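Local coordinates for cytidine deaminase (Mycobacterium leprae, PDB 3R2N), which probably catalyses the zinc-dependent hydrolytic deamination of cytidine to uridine in pyrimidine salvage, acting as a homotetramer, at residues D[31-36]-D[88-93]. Residues are numbered along the deposited sequence; the frame is centred on the assembly and turned at random.
Sequences FPVGVA and DSLMPC. With ZN (zinc ion), chain K; EDO (1,2-ethanediol), chain L.
L90 packs its CD2 methyl against both V33 and F31, and its CD1 against F31 alone; no hydrogen bond joins the two segments. CD2 lies 3.7 Å from V33 CG2 and nearly as close to V33 CG1, the two side chains crossing at about a right angle. The same methyl is 3.9 Å from F31 CE2, approaching the ring obliquely, while L90 CD1 sits in the ring plane at the edge, 4.0 Å from F31 CZ. The F31 and L90 side chains meet from opposite directions; with CG of F31 trans to its backbone N (chi1 -171°), the outer part of the ring comes up to the leucine although its CB does not point there. Beyond this apolar cluster, with a diol between, lies the zinc site of the cytidine deaminase family, where C93 (SG at 2.3 Å, N-cap of helix 94-104) and C96 of a CxxC motif bind the metal with C60. The 1,2-ethanediol, probably a crystallisation additive, supplies a further ligand, its O2 lying 2.2 Å from the zinc ion. That oxygen also accepts a nearly straight hydrogen bond from C93 N (2.9 Å, 171°), and E62 binds the diol as well. At its other end, O1 lies 3.8 Å from V33 CG1. Farther out, the side chain of N49 hydrogen-bonds to V33 N and F31 O, while L90 is tied by its backbone to C82 of the central sheet.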
ATOM      1  N   PHE D  31      -7.229  11.667 -12.826  1.00 36.84           N
ATOM      2  CA  PHE D  31      -8.181  12.027 -11.791  1.00 36.35           C
ATOM      3  C   PHE D  31      -7.377  12.732 -10.699  1.00 35.12           C
ATOM      4  O   PHE D  31      -6.915  12.113  -9.729  1.00 34.02           O
ATOM      5  CB  PHE D  31      -8.902  10.774 -11.258  1.00 36.39           C
ATOM      6  CG  PHE D  31     -10.055  11.072 -10.332  1.00 37.64           C
ATOM      7  CD1 PHE D  31     -11.322  11.428 -10.850  1.00 42.19           C
ATOM      8  CD2 PHE D  31      -9.898  10.982  -8.958  1.00 38.19           C
ATOM      9  CE1 PHE D  31     -12.408  11.700 -10.003  1.00 41.83           C
ATOM     10  CE2 PHE D  31     -10.960  11.250  -8.086  1.00 39.84           C
ATOM     11  CZ  PHE D  31     -12.228  11.618  -8.607  1.00 41.69           C
ATOM     12  N   PRO D  32      -7.170  14.039 -10.877  1.00 35.17           N
ATOM     13  CA  PRO D  32      -6.399  14.814  -9.898  1.00 33.61           C
ATOM     14  C   PRO D  32      -7.219  15.141  -8.623  1.00 32.33           C
ATOM     15  O   PRO D  32      -8.458  15.379  -8.680  1.00 32.60           O
ATOM     16  CB  PRO D  32      -6.023  16.078 -10.681  1.00 34.49           C
ATOM     17  CG  PRO D  32      -7.163  16.287 -11.670  1.00 35.50           C
ATOM     18  CD  PRO D  32      -7.762  14.891 -11.938  1.00 36.38           C
ATOM     19  N   VAL D  33      -6.530  15.118  -7.486  1.00 29.99           N
ATOM     20  CA  VAL D  33      -7.149  15.336  -6.175  1.00 28.71           C
ATOM     21  C   VAL D  33      -6.282  16.254  -5.302  1.00 28.53           C
ATOM     22  O   VAL D  33      -5.041  16.114  -5.240  1.00 29.11           O
ATOM     23  CB  VAL D  33      -7.378  13.991  -5.425  1.00 27.84           C
ATOM     24  CG1 VAL D  33      -7.964  14.198  -4.063  1.00 26.14           C
ATOM     25  CG2 VAL D  33      -8.210  13.004  -6.260  1.00 28.38           C
ATOM     26  N   GLY D  34      -6.936  17.166  -4.609  1.00 28.24           N
ATOM     27  CA  GLY D  34      -6.281  18.003  -3.631  1.00 28.48           C
ATOM     28  C   GLY D  34      -6.979  17.835  -2.301  1.00 28.97           C
ATOM     29  O   GLY D  34      -8.161  17.475  -2.260  1.00 28.61           O
ATOM     30  N   VAL D  35      -6.234  18.038  -1.209  1.00 28.55           N
ATOM     31  CA  VAL D  35      -6.823  17.957   0.127  1.00 28.19           C
ATOM     32  C   VAL D  35      -6.233  19.048   0.982  1.00 28.45           C
ATOM     33  O   VAL D  35      -5.102  19.471   0.772  1.00 29.34           O
ATOM     34  CB  VAL D  35      -6.629  16.550   0.806  1.00 28.52           C
ATOM     35  CG1 VAL D  35      -5.136  16.265   1.159  1.00 26.87           C
ATOM     36  CG2 VAL D  35      -7.491  16.431   2.037  1.00 27.75           C
ATOM     37  N   ALA D  36      -6.993  19.493   1.963  1.00 28.50           N
ATOM     38  CA  ALA D  36      -6.533  20.530   2.836  1.00 28.97           C
ATOM     39  C   ALA D  36      -7.149  20.257   4.201  1.00 29.34           C
ATOM     40  O   ALA D  36      -8.299  19.795   4.299  1.00 29.00           O
ATOM     41  CB  ALA D  36      -6.950  21.944   2.298  1.00 29.57           C
ATOM     42  N   ASP D  88     -15.409  19.627  -6.350  1.00 41.80           N
ATOM     43  CA  ASP D  88     -16.464  19.034  -5.550  1.00 42.20           C
ATOM     44  C   ASP D  88     -15.878  18.159  -4.432  1.00 41.14           C
ATOM     45  O   ASP D  88     -14.748  17.627  -4.536  1.00 40.13           O
ATOM     46  CB  ASP D  88     -17.438  18.256  -6.449  1.00 43.45           C
ATOM     47  CG  ASP D  88     -18.406  19.198  -7.240  1.00 46.52           C
ATOM     48  OD1 ASP D  88     -18.947  20.160  -6.638  1.00 48.13           O
ATOM     49  OD2 ASP D  88     -18.625  18.978  -8.456  1.00 46.67           O
ATOM     50  N   SER D  89     -16.644  18.048  -3.355  1.00 40.66           N
ATOM     51  CA  SER D  89     -16.266  17.267  -2.204  1.00 39.67           C
ATOM     52  C   SER D  89     -16.007  15.806  -2.572  1.00 39.28           C
ATOM     53  O   SER D  89     -16.742  15.233  -3.368  1.00 40.76           O
ATOM     54  CB  SER D  89     -17.382  17.319  -1.184  1.00 40.03           C
ATOM     55  OG  SER D  89     -16.918  16.703  -0.012  1.00 40.80           O
ATOM     56  N   LEU D  90     -14.987  15.196  -1.987  1.00 37.59           N
ATOM     57  CA  LEU D  90     -14.646  13.831  -2.345  1.00 37.29           C
ATOM     58  C   LEU D  90     -14.493  12.952  -1.100  1.00 36.28           C
ATOM     59  O   LEU D  90     -13.881  13.358  -0.133  1.00 35.32           O
ATOM     60  CB  LEU D  90     -13.379  13.842  -3.200  1.00 36.76           C
ATOM     61  CG  LEU D  90     -12.882  12.640  -3.999  1.00 38.10           C
ATOM     62  CD1 LEU D  90     -13.928  12.149  -5.041  1.00 39.53           C
ATOM     63  CD2 LEU D  90     -11.565  12.989  -4.676  1.00 35.31           C
ATOM     64  N   MET D  91     -15.075  11.758  -1.124  1.00 36.96           N
ATOM     65  CA  MET D  91     -14.993  10.822   0.012  1.00 37.25           C
ATOM     66  C   MET D  91     -13.635  10.094   0.123  1.00 35.13           C
ATOM     67  O   MET D  91     -13.157   9.556  -0.857  1.00 35.02           O
ATOM     68  CB  MET D  91     -16.112   9.786  -0.063  1.00 38.55           C
ATOM     69  CG  MET D  91     -17.462  10.312   0.372  1.00 44.07           C
ATOM     70  SD  MET D  91     -17.583  10.745   2.128  1.00 51.24           S
ATOM     71  CE  MET D  91     -16.927   9.277   2.918  1.00 47.52           C
ATOM     72  N   PRO D  92     -13.013  10.088   1.319  1.00 33.96           N
ATOM     73  CA  PRO D  92     -11.745   9.342   1.456  1.00 32.74           C
ATOM     74  C   PRO D  92     -11.958   7.846   1.231  1.00 32.62           C
ATOM     75  O   PRO D  92     -12.935   7.278   1.723  1.00 33.07           O
ATOM     76  CB  PRO D  92     -11.326   9.605   2.910  1.00 32.03           C
ATOM     77  CG  PRO D  92     -12.040  10.854   3.291  1.00 33.42           C
ATOM     78  CD  PRO D  92     -13.329  10.873   2.528  1.00 33.41           C
ATOM     79  N   CYS D  93     -11.067   7.207   0.483  1.00 31.75           N
ATOM     80  CA  CYS D  93     -11.158   5.773   0.348  1.00 32.05           C
ATOM     81  C   CYS D  93     -10.878   5.165   1.731  1.00 31.72           C
ATOM     82  O   CYS D  93     -10.448   5.865   2.635  1.00 30.89           O
ATOM     83  CB  CYS D  93     -10.155   5.273  -0.657  1.00 31.29           C
ATOM     84  SG  CYS D  93      -8.469   5.240  -0.012  1.00 31.39           S
TER
HETATM   85 ZN    ZN K 135      -7.344   7.247  -0.223  1.00 35.49          ZN
HETATM   86  C1  EDO L 136      -9.875  10.094  -2.365  1.00 43.68           C
HETATM   87  O1  EDO L 136      -8.839  11.076  -2.156  1.00 44.58           O
HETATM   88  C2  EDO L 136      -9.329   8.729  -1.963  1.00 41.76           C
HETATM   89  O2  EDO L 136      -8.837   8.780  -0.605  1.00 36.72           O